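Local atomic coordinates of succinate-semialdehyde dehydrogenase (Synechococcus sp., PDB entry 4ITA), a protein that probably oxidises succinic semialdehyde to succinate with NADP+ as the hydride acceptor, as a member of the aldehyde dehydrogenase family. Residues G428-K431 against G436-L439; A391-N396 against Q406-G411; P135-F140 against S421-P426; R62-F67 against E85-A90. One frame throughout, in Å; residues are numbered along the deposited sequence.

Contact 1: residues G428-K431 against G436-L439; sequences GGTK and GREL. With EDO (1,2-ethanediol), chain Q.
The guanidinium group of Arg437 reaches across to the backbone of Gly428 and Gly429. Arg437 NH1 donates to Gly429 O at 2.9 Å, with an N-H...O angle of 152°. The oxygen is tilted a little out of the guanidinium plane. The same nitrogen also donates to Gly436 O, the carbonyl just before the arginine, at 2.9 Å. One nitrogen thus ties the loop before strand 434-435 to the one after it. A water adds a second bridge between them: it accepts from Gly429 N and lies 2.9 Å from Gly436 O.

Gly428 O sits over the centre of one guanidinium face, 3.7 Å above the plane. The side chain of Arg437 bends at chi2 (-69°), which turns the group back over this glycine. The CA of Gly428 lies 3.8 Å from Gly436 O, and the two glycines bring the backbones close. The segments flank the short strand 434-435 of the aldehyde dehydrogenase fold, and Gly428 lies near the bound NADPH. Thr430 CG2 meets the edge of the Arg437 guanidinium beside NH2; Thr430 OG1 is hydrogen-bonded to Gly388 O.

The remaining bonds reach beyond the segments. Arg437 NE donates to Ala450 O of the second subunit. An ethanediol, probably from the crystallisation liquor, accepts from Gly428 N through O1 at 3.0 Å.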
loop_
_atom_site.group_PDB
_atom_site.type_symbol
_atom_site.label_atom_id
_atom_site.label_comp_id
_atom_site.label_asym_id
_atom_site.label_seq_id
_atom_site.Cartn_x
_atom_site.Cartn_y
_atom_site.Cartn_z
ATOM N N GLY A 428 4.661 -3.561 -11.635
ATOM C CA GLY A 428 3.364 -3.822 -11.046
ATOM C C GLY A 428 2.230 -3.275 -11.883
ATOM O O GLY A 428 2.448 -2.641 -12.920
ATOM N N GLY A 429 1.016 -3.512 -11.407
ATOM C CA GLY A 429 -0.178 -3.203 -12.166
ATOM C C GLY A 429 -0.963 -2.001 -11.703
ATOM O O GLY A 429 -0.655 -1.373 -10.698
ATOM N N THR A 430 -1.981 -1.673 -12.489
ATOM C CA THR A 430 -2.980 -0.678 -12.136
ATOM C C THR A 430 -4.336 -1.284 -12.431
ATOM O O THR A 430 -4.427 -2.404 -12.951
ATOM C CB THR A 430 -2.825 0.612 -12.955
ATOM O OG1 THR A 430 -3.132 0.351 -14.334
ATOM C CG2 THR A 430 -1.429 1.134 -12.852
ATOM N N LYS A 431 -5.390 -0.550 -12.098
ATOM C CA LYS A 431 -6.745 -1.038 -12.328
ATOM C C LYS A 431 -6.897 -2.411 -11.664
ATOM O O LYS A 431 -6.434 -2.608 -10.541
ATOM C CB LYS A 431 -7.061 -1.046 -13.834
ATOM C CG LYS A 431 -7.015 0.355 -14.451
ATOM C CD LYS A 431 -6.975 0.342 -15.979
ATOM C CE LYS A 431 -8.209 -0.297 -16.585
ATOM N NZ LYS A 431 -8.278 -0.045 -18.055
ATOM N N GLY A 436 0.831 -1.530 -5.953
ATOM C CA GLY A 436 2.133 -1.759 -5.364
ATOM C C GLY A 436 3.130 -2.142 -6.442
ATOM O O GLY A 436 2.766 -2.482 -7.565
ATOM N N ARG A 437 4.408 -2.052 -6.104
ATOM C CA ARG A 437 5.473 -2.329 -7.068
ATOM C C ARG A 437 6.540 -3.242 -6.472
ATOM O O ARG A 437 7.006 -3.020 -5.358
ATOM C CB ARG A 437 6.131 -1.021 -7.535
ATOM C CG ARG A 437 5.205 -0.052 -8.273
ATOM C CD ARG A 437 4.833 -0.607 -9.609
ATOM N NE ARG A 437 3.961 0.257 -10.408
ATOM C CZ ARG A 437 2.640 0.148 -10.471
ATOM N NH1 ARG A 437 2.008 -0.749 -9.729
ATOM N NH2 ARG A 437 1.947 0.955 -11.264
ATOM N N GLU A 438 6.926 -4.254 -7.239
ATOM C CA GLU A 438 8.073 -5.088 -6.922
ATOM C C GLU A 438 9.265 -4.562 -7.708
ATOM O O GLU A 438 9.096 -3.740 -8.609
ATOM C CB GLU A 438 7.812 -6.544 -7.323
ATOM C CG GLU A 438 6.718 -7.251 -6.538
ATOM C CD GLU A 438 7.201 -7.773 -5.204
ATOM O OE1 GLU A 438 8.105 -7.146 -4.602
ATOM O OE2 GLU A 438 6.672 -8.819 -4.769
ATOM N N LEU A 439 10.458 -5.038 -7.362
ATOM C CA LEU A 439 11.702 -4.739 -8.082
ATOM C C LEU A 439 12.157 -3.282 -7.954
ATOM O O LEU A 439 11.463 -2.453 -7.356
ATOM C CB LEU A 439 11.616 -5.183 -9.549
ATOM C CG LEU A 439 11.263 -6.662 -9.722
ATOM C CD1 LEU A 439 11.207 -7.033 -11.193
ATOM C CD2 LEU A 439 12.257 -7.547 -8.975
HETATM C C1 EDO Q . 5.338 -0.834 -12.834
HETATM O O1 EDO Q . 5.478 -1.797 -13.868
HETATM C C2 EDO Q . 6.407 0.241 -12.845
HETATM O O2 EDO Q . 6.644 0.972 -11.644
HETATM O O HOH W 1 1.247 -4.612 -8.723
#

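Contact 2: residues A391-N396 against Q406-G411; sequences ASAWTN and QELDAG. With EDO (1,2-ethanediol), chain Q.
Ala391 and Ala393 of the strand meet Leu408 and Ala410 through apolar side chains alone. The methyl CB of Ala391 is at the centre. It meets Leu408 CD1 at 4.0 Å and Ala410 CB at 4.1 Å. Ala393 CB lies a little farther from the same leucine methyl, with 4.4 Å between Ala393 CB and Leu408 CD1. One branch of Leu408 therefore serves both alanines. No hydrogen bond crosses between the segments, so the touch is purely apolar.

The backbone decides which side chains meet. Ala391 and Ala393 alternate with Ser392 along the strand, and both CB atoms point toward 406-411. Ser392 points away and accepts from Trp394 NE1 through OG at 2.9 Å. Leu408 is the first residue to leave helical angles after helix 398-407. Its CG stands anti to the carbonyl carbon (chi1 -69°), and CD1 extends to the strand. Asp409 is the centre of an inverse gamma turn, between Leu408 and Ala410, and its own side chain points away.

The next shell holds the end of the helix. Asn383 accepts from Asp409 N and donates to Glu407 O. Lys451 of the second subunit donates to Leu408 O. The whole is a beta-alpha-beta unit: strand 390-394 leads through helix 398-407 to strand 412-415. In the sheet, strand 390-394 lies between the parallel strands 412-415 and 235-239, and helix 375-383 packs against Leu408.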
loop_
_atom_site.group_PDB
_atom_site.type_symbol
_atom_site.label_atom_id
_atom_site.label_comp_id
_atom_site.label_asym_id
_atom_site.label_seq_id
_atom_site.Cartn_x
_atom_site.Cartn_y
_atom_site.Cartn_z
ATOM N N ALA A 391 1.907 -2.948 -21.409
ATOM C CA ALA A 391 1.471 -2.546 -22.740
ATOM C C ALA A 391 2.699 -2.393 -23.613
ATOM O O ALA A 391 3.721 -1.867 -23.162
ATOM C CB ALA A 391 0.693 -1.235 -22.678
ATOM N N SER A 392 2.599 -2.857 -24.859
ATOM C CA SER A 392 3.687 -2.716 -25.822
ATOM C C SER A 392 3.168 -2.018 -27.073
ATOM O O SER A 392 2.083 -2.348 -27.559
ATOM C CB SER A 392 4.225 -4.105 -26.171
ATOM O OG SER A 392 5.238 -4.059 -27.159
ATOM N N ALA A 393 3.929 -1.053 -27.589
ATOM C CA ALA A 393 3.536 -0.328 -28.799
ATOM C C ALA A 393 4.723 -0.140 -29.729
ATOM O O ALA A 393 5.841 0.127 -29.282
ATOM C CB ALA A 393 2.898 1.017 -28.450
ATOM N N TRP A 394 4.457 -0.296 -31.023
ATOM C CA TRP A 394 5.493 -0.332 -32.049
ATOM C C TRP A 394 5.270 0.790 -33.049
ATOM O O TRP A 394 4.280 0.805 -33.776
ATOM C CB TRP A 394 5.521 -1.705 -32.724
ATOM C CG TRP A 394 5.905 -2.758 -31.741
ATOM C CD1 TRP A 394 5.157 -3.206 -30.688
ATOM C CD2 TRP A 394 7.151 -3.454 -31.676
ATOM N NE1 TRP A 394 5.864 -4.142 -29.977
ATOM C CE2 TRP A 394 7.086 -4.319 -30.564
ATOM C CE3 TRP A 394 8.310 -3.439 -32.458
ATOM C CZ2 TRP A 394 8.144 -5.166 -30.214
ATOM C CZ3 TRP A 394 9.358 -4.274 -32.106
ATOM C CH2 TRP A 394 9.267 -5.129 -30.998
ATOM N N THR A 395 6.192 1.742 -33.040
ATOM C CA THR A 395 6.113 2.919 -33.888
ATOM C C THR A 395 7.433 3.644 -33.785
ATOM O O THR A 395 8.092 3.611 -32.745
ATOM C CB THR A 395 4.976 3.874 -33.457
ATOM O OG1 THR A 395 5.130 5.122 -34.146
ATOM C CG2 THR A 395 5.012 4.126 -31.950
ATOM N N ASN A 396 7.822 4.300 -34.870
ATOM C CA ASN A 396 9.036 5.092 -34.874
ATOM C C ASN A 396 8.766 6.575 -35.068
ATOM O O ASN A 396 9.676 7.352 -35.364
ATOM C CB ASN A 396 10.021 4.536 -35.894
ATOM C CG ASN A 396 10.601 3.223 -35.439
ATOM O OD1 ASN A 396 11.375 3.182 -34.485
ATOM N ND2 ASN A 396 10.196 2.134 -36.080
ATOM N N GLN A 406 2.226 8.114 -22.599
ATOM C CA GLN A 406 1.424 8.912 -21.688
ATOM C C GLN A 406 0.034 8.333 -21.449
ATOM O O GLN A 406 -0.488 8.388 -20.332
ATOM C CB GLN A 406 1.312 10.351 -22.207
ATOM C CG GLN A 406 2.628 11.113 -22.155
ATOM C CD GLN A 406 3.108 11.353 -20.737
ATOM O OE1 GLN A 406 2.327 11.734 -19.867
ATOM N NE2 GLN A 406 4.396 11.119 -20.495
ATOM N N GLU A 407 -0.567 7.769 -22.489
ATOM C CA GLU A 407 -1.997 7.487 -22.459
ATOM C C GLU A 407 -2.410 6.027 -22.320
ATOM O O GLU A 407 -3.576 5.754 -22.045
ATOM C CB GLU A 407 -2.687 8.117 -23.672
ATOM C CG GLU A 407 -2.518 9.625 -23.747
ATOM C CD GLU A 407 -3.088 10.221 -25.019
ATOM O OE1 GLU A 407 -4.118 9.714 -25.509
ATOM O OE2 GLU A 407 -2.491 11.198 -25.521
ATOM N N LEU A 408 -1.484 5.088 -22.509
ATOM C CA LEU A 408 -1.815 3.689 -22.244
ATOM C C LEU A 408 -1.938 3.489 -20.736
ATOM O O LEU A 408 -1.028 3.841 -19.976
ATOM C CB LEU A 408 -0.771 2.749 -22.851
ATOM C CG LEU A 408 -0.790 2.714 -24.380
ATOM C CD1 LEU A 408 0.457 2.042 -24.950
ATOM C CD2 LEU A 408 -2.054 2.029 -24.877
ATOM N N ASP A 409 -3.079 2.948 -20.315
ATOM C CA ASP A 409 -3.404 2.797 -18.900
ATOM C C ASP A 409 -2.838 1.490 -18.363
ATOM O O ASP A 409 -3.549 0.487 -18.242
ATOM C CB ASP A 409 -4.925 2.829 -18.687
ATOM C CG ASP A 409 -5.516 4.228 -18.782
ATOM O OD1 ASP A 409 -4.769 5.215 -18.638
ATOM O OD2 ASP A 409 -6.748 4.330 -18.979
ATOM N N ALA A 410 -1.553 1.512 -18.040
ATOM C CA ALA A 410 -0.854 0.311 -17.618
ATOM C C ALA A 410 0.260 0.693 -16.663
ATOM O O ALA A 410 0.704 1.843 -16.649
ATOM C CB ALA A 410 -0.280 -0.413 -18.832
ATOM N N GLY A 411 0.727 -0.275 -15.881
ATOM C CA GLY A 411 1.877 -0.050 -15.023
ATOM C C GLY A 411 3.209 -0.011 -15.758
ATOM O O GLY A 411 4.206 0.460 -15.220
HETATM C C1 EDO Q . 5.338 -0.834 -12.834
HETATM O O1 EDO Q . 5.478 -1.797 -13.868
HETATM C C2 EDO Q . 6.407 0.241 -12.845
HETATM O O2 EDO Q . 6.644 0.972 -11.644
#

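Contact 3: residues P135-F140 against S421-P426; sequences PFWQVF and SDPRLP. With EDO (1,2-ethanediol), chain R.
The start of helix 137-149, beside the NADPH pocket, meets the loop that runs from strand 412-415 toward strand 434-435. Trp137 and Ser421 carry the contact. Ser421 OG lies 3.5 Å from Trp137 CZ2, approaching the indole obliquely, and no hydrogen bond joins the two side chains. Pro423 CG comes to the edge of the same ring, 4.4 Å from Trp137 CH2. The indole extends toward the loop because its CG is anti to the backbone N (chi1 159°).

An ethanediol molecule, probably from the crystallisation liquor, links the polar atoms. Trp137 NE1 donates in the ring plane to its O2 at 3.2 Å. Gln138 NE2 gives the same oxygen a weak bond. At the other end Ser421 OG donates to O1 at 2.7 Å. Gln138 also touches the NADPH.

The loop holds its own shape next to the contact. Residues 422 to 425 form a type I turn. Asp422 OD1 accepts from Arg424 N, which makes an Asx turn. The guanidinium of Arg424 grips the carboxylate side-on, with NE to OD1 and NH2 to OD2; the salt bridge from Arg424 NH2 to Asp422 OD2 measures 2.8 Å. These bonds probably help to hold the turn that carries Pro423.

Lys88 of helix 79-103 makes a cation-pi contact with Trp137 and also donates to Ser421 O. The part of helix 137-149 that brings Gln138 to the NADPH is thus joined to a loop far along the chain, at the cofactor site of this aldehyde dehydrogenase fold.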
loop_
_atom_site.group_PDB
_atom_site.type_symbol
_atom_site.label_atom_id
_atom_site.label_comp_id
_atom_site.label_asym_id
_atom_site.label_seq_id
_atom_site.Cartn_x
_atom_site.Cartn_y
_atom_site.Cartn_z
ATOM N N PRO A 135 7.475 -20.435 -10.987
ATOM C CA PRO A 135 7.492 -20.953 -9.616
ATOM C C PRO A 135 8.772 -20.657 -8.840
ATOM O O PRO A 135 8.753 -20.760 -7.613
ATOM C CB PRO A 135 7.290 -22.460 -9.810
ATOM C CG PRO A 135 7.868 -22.736 -11.171
ATOM C CD PRO A 135 7.565 -21.508 -11.995
ATOM N N PHE A 136 9.860 -20.306 -9.529
ATOM C CA PHE A 136 11.078 -19.841 -8.861
ATOM C C PHE A 136 11.165 -18.318 -8.880
ATOM O O PHE A 136 11.323 -17.685 -7.834
ATOM C CB PHE A 136 12.333 -20.430 -9.525
ATOM C CG PHE A 136 12.768 -21.759 -8.960
ATOM C CD1 PHE A 136 11.908 -22.851 -8.968
ATOM C CD2 PHE A 136 14.049 -21.927 -8.451
ATOM C CE1 PHE A 136 12.315 -24.081 -8.463
ATOM C CE2 PHE A 136 14.464 -23.152 -7.946
ATOM C CZ PHE A 136 13.593 -24.227 -7.948
ATOM N N TRP A 137 11.061 -17.730 -10.068
ATOM C CA TRP A 137 11.262 -16.295 -10.233
ATOM C C TRP A 137 10.345 -15.448 -9.361
ATOM O O TRP A 137 10.804 -14.515 -8.721
ATOM C CB TRP A 137 11.143 -15.900 -11.716
ATOM C CG TRP A 137 10.841 -14.448 -11.960
ATOM C CD1 TRP A 137 9.681 -13.927 -12.458
ATOM C CD2 TRP A 137 11.708 -13.338 -11.716
ATOM N NE1 TRP A 137 9.774 -12.560 -12.536
ATOM C CE2 TRP A 137 11.010 -12.171 -12.087
ATOM C CE3 TRP A 137 13.013 -13.214 -11.224
ATOM C CZ2 TRP A 137 11.571 -10.897 -11.978
ATOM C CZ3 TRP A 137 13.568 -11.947 -11.114
ATOM C CH2 TRP A 137 12.845 -10.808 -11.484
ATOM N N GLN A 138 9.055 -15.757 -9.314
ATOM C CA GLN A 138 8.169 -14.905 -8.523
ATOM C C GLN A 138 8.489 -14.995 -7.038
ATOM O O GLN A 138 8.320 -14.021 -6.295
ATOM C CB GLN A 138 6.704 -15.254 -8.750
ATOM C CG GLN A 138 6.285 -15.375 -10.201
ATOM C CD GLN A 138 5.969 -14.043 -10.814
ATOM O OE1 GLN A 138 6.061 -13.018 -10.148
ATOM N NE2 GLN A 138 5.576 -14.039 -12.083
ATOM N N VAL A 139 8.945 -16.160 -6.596
ATOM C CA VAL A 139 9.348 -16.317 -5.206
ATOM C C VAL A 139 10.588 -15.475 -4.903
ATOM O O VAL A 139 10.600 -14.708 -3.938
ATOM C CB VAL A 139 9.588 -17.792 -4.833
ATOM C CG1 VAL A 139 10.107 -17.897 -3.405
ATOM C CG2 VAL A 139 8.296 -18.607 -4.998
ATOM N N PHE A 140 11.625 -15.586 -5.727
ATOM C CA PHE A 140 12.826 -14.803 -5.486
ATOM C C PHE A 140 12.607 -13.308 -5.671
ATOM O O PHE A 140 13.239 -12.504 -4.984
ATOM C CB PHE A 140 14.005 -15.343 -6.296
ATOM C CG PHE A 140 14.559 -16.620 -5.731
ATOM C CD1 PHE A 140 15.384 -16.594 -4.614
ATOM C CD2 PHE A 140 14.222 -17.847 -6.281
ATOM C CE1 PHE A 140 15.882 -17.766 -4.067
ATOM C CE2 PHE A 140 14.713 -19.026 -5.742
ATOM C CZ PHE A 140 15.553 -18.984 -4.632
ATOM N N SER A 421 10.011 -8.106 -17.211
ATOM C CA SER A 421 10.437 -7.647 -15.897
ATOM C C SER A 421 11.966 -7.650 -15.818
ATOM O O SER A 421 12.644 -8.450 -16.467
ATOM C CB SER A 421 9.814 -8.492 -14.791
ATOM O OG SER A 421 10.118 -9.857 -14.961
ATOM N N ASP A 422 12.502 -6.729 -15.030
ATOM C CA ASP A 422 13.935 -6.502 -14.931
ATOM C C ASP A 422 14.143 -6.021 -13.504
ATOM O O ASP A 422 13.501 -5.062 -13.099
ATOM C CB ASP A 422 14.317 -5.398 -15.928
ATOM C CG ASP A 422 15.813 -5.095 -15.967
ATOM O OD1 ASP A 422 16.504 -5.212 -14.935
ATOM O OD2 ASP A 422 16.298 -4.703 -17.051
ATOM N N PRO A 423 15.038 -6.665 -12.733
ATOM C CA PRO A 423 15.237 -6.230 -11.342
ATOM C C PRO A 423 15.551 -4.738 -11.182
ATOM O O PRO A 423 15.290 -4.158 -10.132
ATOM C CB PRO A 423 16.435 -7.070 -10.881
ATOM C CG PRO A 423 16.400 -8.282 -11.742
ATOM C CD PRO A 423 15.885 -7.822 -13.081
ATOM N N ARG A 424 16.103 -4.120 -12.222
ATOM C CA ARG A 424 16.521 -2.724 -12.152
ATOM C C ARG A 424 15.372 -1.716 -12.193
ATOM O O ARG A 424 15.565 -0.540 -11.885
ATOM C CB ARG A 424 17.503 -2.415 -13.287
ATOM C CG ARG A 424 18.816 -3.187 -13.187
ATOM C CD ARG A 424 19.660 -2.999 -14.439
ATOM N NE ARG A 424 19.014 -3.580 -15.610
ATOM C CZ ARG A 424 19.557 -3.621 -16.822
ATOM N NH1 ARG A 424 20.764 -3.110 -17.025
ATOM N NH2 ARG A 424 18.892 -4.171 -17.826
ATOM N N LEU A 425 14.182 -2.170 -12.583
ATOM C CA LEU A 425 13.036 -1.282 -12.802
ATOM C C LEU A 425 11.823 -1.824 -12.052
ATOM O O LEU A 425 11.573 -3.023 -12.079
ATOM C CB LEU A 425 12.707 -1.197 -14.301
ATOM C CG LEU A 425 13.491 -0.245 -15.228
ATOM C CD1 LEU A 425 13.234 1.207 -14.880
ATOM C CD2 LEU A 425 14.976 -0.508 -15.250
ATOM N N PRO A 426 11.063 -0.947 -11.372
ATOM C CA PRO A 426 9.882 -1.445 -10.653
ATOM C C PRO A 426 8.839 -2.066 -11.588
ATOM O O PRO A 426 8.809 -1.780 -12.793
ATOM C CB PRO A 426 9.330 -0.196 -9.956
ATOM C CG PRO A 426 10.515 0.745 -9.880
ATOM C CD PRO A 426 11.292 0.488 -11.135
HETATM C C1 EDO R . 7.346 -12.605 -15.820
HETATM O O1 EDO R . 8.481 -11.743 -15.936
HETATM C C2 EDO R . 6.304 -11.937 -14.931
HETATM O O2 EDO R . 6.826 -11.784 -13.602
#

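Contact 4: residues R62-F67 against E85-A90; sequences RDTSKF and EAEKSA
Thr64 and Ala86 are the closest pair along the two backbones, with 5.7 Å between Thr64 CA and Ala86 CA. Residues 85-90 are helical throughout, inside helix 79-103. Residues 62-67 span a break: helix 46-62 ends, Asp63 leaves helical angles, and helix 64-75 begins. Asp63 holds the N-cap position, though its side chain makes no capping bond. Its carbonyl oxygen does accept from Phe67 N at 3.0 Å, in the first turn of the new helix.

Thr64 supplies the touching side chain. Its OG1 is anti to the backbone N (chi1 -165°) and comes to 3.3 Å from Ala86 CB. The same oxygen lies 4.0 Å from Glu87 CG, on the methylene part of that side chain. Thr64 and Ala86 both point their CB atoms toward the opposite segment. Glu87 leaves its backbone to one side, and its CG makes the touch.

Behind this interface Ser89 OG donates to Glu85 O at 2.9 Å. Ser89 N bonds to the same oxygen from the opposite face of the carbonyl plane, so two donors grip it within one turn of helix. Glu85 itself faces other parts of the fold: its carboxylate pairs with Lys77 and accepts from Phe136 N and Trp137 N. Ser89 and Ala90 also touch Leu60 of helix 46-62.

Across the segments, then, a hydroxyl oxygen rests on a methyl and a methylene. The contact is small and rests on van der Waals touch, with no hydrogen bond or ion pair between the segments to fix its direction.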
loop_
_atom_site.group_PDB
_atom_site.type_symbol
_atom_site.label_atom_id
_atom_site.label_comp_id
_atom_site.label_asym_id
_atom_site.label_seq_id
_atom_site.Cartn_x
_atom_site.Cartn_y
_atom_site.Cartn_z
ATOM N N ARG A 62 24.757 -22.459 -10.263
ATOM C CA ARG A 62 25.433 -23.733 -10.456
ATOM C C ARG A 62 24.484 -24.831 -10.930
ATOM O O ARG A 62 24.809 -25.599 -11.843
ATOM C CB ARG A 62 26.113 -24.184 -9.165
ATOM C CG ARG A 62 26.810 -25.522 -9.319
ATOM C CD ARG A 62 27.466 -25.983 -8.039
ATOM N NE ARG A 62 28.068 -27.302 -8.224
ATOM C CZ ARG A 62 28.761 -27.949 -7.293
ATOM N NH1 ARG A 62 28.952 -27.402 -6.102
ATOM N NH2 ARG A 62 29.265 -29.146 -7.560
ATOM N N ASP A 63 23.322 -24.931 -10.294
ATOM C CA ASP A 63 22.432 -26.067 -10.514
ATOM C C ASP A 63 21.190 -25.688 -11.322
ATOM O O ASP A 63 20.116 -26.258 -11.126
ATOM C CB ASP A 63 22.055 -26.722 -9.172
ATOM C CG ASP A 63 23.259 -27.340 -8.453
ATOM O OD1 ASP A 63 24.139 -27.884 -9.134
ATOM O OD2 ASP A 63 23.320 -27.279 -7.207
ATOM N N THR A 64 21.361 -24.756 -12.250
ATOM C CA THR A 64 20.254 -24.230 -13.039
ATOM C C THR A 64 19.451 -25.326 -13.747
ATOM O O THR A 64 18.221 -25.307 -13.739
ATOM C CB THR A 64 20.737 -23.136 -14.040
ATOM O OG1 THR A 64 19.623 -22.392 -14.534
ATOM C CG2 THR A 64 21.495 -23.731 -15.211
ATOM N N SER A 65 20.138 -26.300 -14.329
ATOM C CA SER A 65 19.467 -27.332 -15.097
ATOM C C SER A 65 18.633 -28.238 -14.206
ATOM O O SER A 65 17.516 -28.622 -14.563
ATOM C CB SER A 65 20.495 -28.152 -15.867
ATOM O OG SER A 65 19.840 -29.025 -16.761
ATOM N N LYS A 66 19.166 -28.571 -13.036
ATOM C CA LYS A 66 18.442 -29.393 -12.082
ATOM C C LYS A 66 17.180 -28.695 -11.574
ATOM O O LYS A 66 16.101 -29.290 -11.522
ATOM C CB LYS A 66 19.345 -29.770 -10.900
ATOM C CG LYS A 66 18.602 -30.458 -9.756
ATOM C CD LYS A 66 19.557 -31.013 -8.700
ATOM C CE LYS A 66 19.816 -30.017 -7.577
ATOM N NZ LYS A 66 20.606 -30.629 -6.465
ATOM N N PHE A 67 17.307 -27.426 -11.201
ATOM C CA PHE A 67 16.143 -26.691 -10.737
ATOM C C PHE A 67 15.131 -26.547 -11.864
ATOM O O PHE A 67 13.930 -26.672 -11.647
ATOM C CB PHE A 67 16.536 -25.329 -10.174
ATOM C CG PHE A 67 17.406 -25.417 -8.954
ATOM C CD1 PHE A 67 17.079 -26.278 -7.915
ATOM C CD2 PHE A 67 18.566 -24.660 -8.862
ATOM C CE1 PHE A 67 17.889 -26.372 -6.788
ATOM C CE2 PHE A 67 19.382 -24.748 -7.748
ATOM C CZ PHE A 67 19.046 -25.608 -6.710
ATOM N N GLU A 85 14.674 -18.972 -16.169
ATOM C CA GLU A 85 13.991 -18.535 -14.955
ATOM C C GLU A 85 14.893 -18.672 -13.720
ATOM O O GLU A 85 14.913 -17.793 -12.848
ATOM C CB GLU A 85 12.668 -19.280 -14.757
ATOM C CG GLU A 85 11.964 -18.807 -13.503
ATOM C CD GLU A 85 10.593 -19.400 -13.284
ATOM O OE1 GLU A 85 9.998 -19.994 -14.213
ATOM O OE2 GLU A 85 10.095 -19.251 -12.153
ATOM N N ALA A 86 15.638 -19.770 -13.640
ATOM C CA ALA A 86 16.581 -19.956 -12.541
ATOM C C ALA A 86 17.675 -18.886 -12.591
ATOM O O ALA A 86 18.089 -18.343 -11.561
ATOM C CB ALA A 86 17.195 -21.349 -12.588
ATOM N N GLU A 87 18.135 -18.561 -13.794
ATOM C CA GLU A 87 19.138 -17.519 -13.958
ATOM C C GLU A 87 18.617 -16.153 -13.521
ATOM O O GLU A 87 19.327 -15.384 -12.866
ATOM C CB GLU A 87 19.603 -17.468 -15.418
ATOM C CG GLU A 87 20.428 -18.673 -15.844
ATOM C CD GLU A 87 20.706 -18.705 -17.339
ATOM O OE1 GLU A 87 21.572 -19.503 -17.758
ATOM O OE2 GLU A 87 20.055 -17.948 -18.088
ATOM N N LYS A 88 17.371 -15.849 -13.872
ATOM C CA LYS A 88 16.796 -14.565 -13.497
ATOM C C LYS A 88 16.570 -14.489 -11.983
ATOM O O LYS A 88 16.701 -13.416 -11.381
ATOM C CB LYS A 88 15.497 -14.336 -14.260
ATOM C CG LYS A 88 15.029 -12.897 -14.294
ATOM C CD LYS A 88 13.789 -12.778 -15.154
ATOM C CE LYS A 88 13.305 -11.348 -15.227
ATOM N NZ LYS A 88 12.252 -11.216 -16.266
ATOM N N SER A 89 16.240 -15.629 -11.377
ATOM C CA SER A 89 16.133 -15.740 -9.922
ATOM C C SER A 89 17.459 -15.382 -9.242
ATOM O O SER A 89 17.483 -14.644 -8.249
ATOM C CB SER A 89 15.682 -17.150 -9.525
ATOM O OG SER A 89 14.371 -17.420 -10.008
ATOM N N ALA A 90 18.562 -15.903 -9.772
ATOM C CA ALA A 90 19.881 -15.536 -9.265
ATOM C C ALA A 90 20.113 -14.039 -9.416
ATOM O O ALA A 90 20.662 -13.390 -8.524
ATOM C CB ALA A 90 20.961 -16.315 -9.988
#

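From the N terminus, contact 4 comes first. It closes a short helical hairpin, with helix 64-75 folding back on helix 79-103. Contact 3 then opens at residues 135-140 and closes a loop of 280 residues at 421-426. Contact 2 is nested inside that loop, where it closes one beta-alpha-beta unit. Contact 1 follows contact 3 in series and closes a short loop that contains strand 434-435. Contacts 3 and 4 meet directly through Glu85 and Lys88. Contact 1 touches contact 3 through Leu439, and contact 2 through Thr430 and Arg437. Contacts 1, 2 and 3 also reach the second subunit.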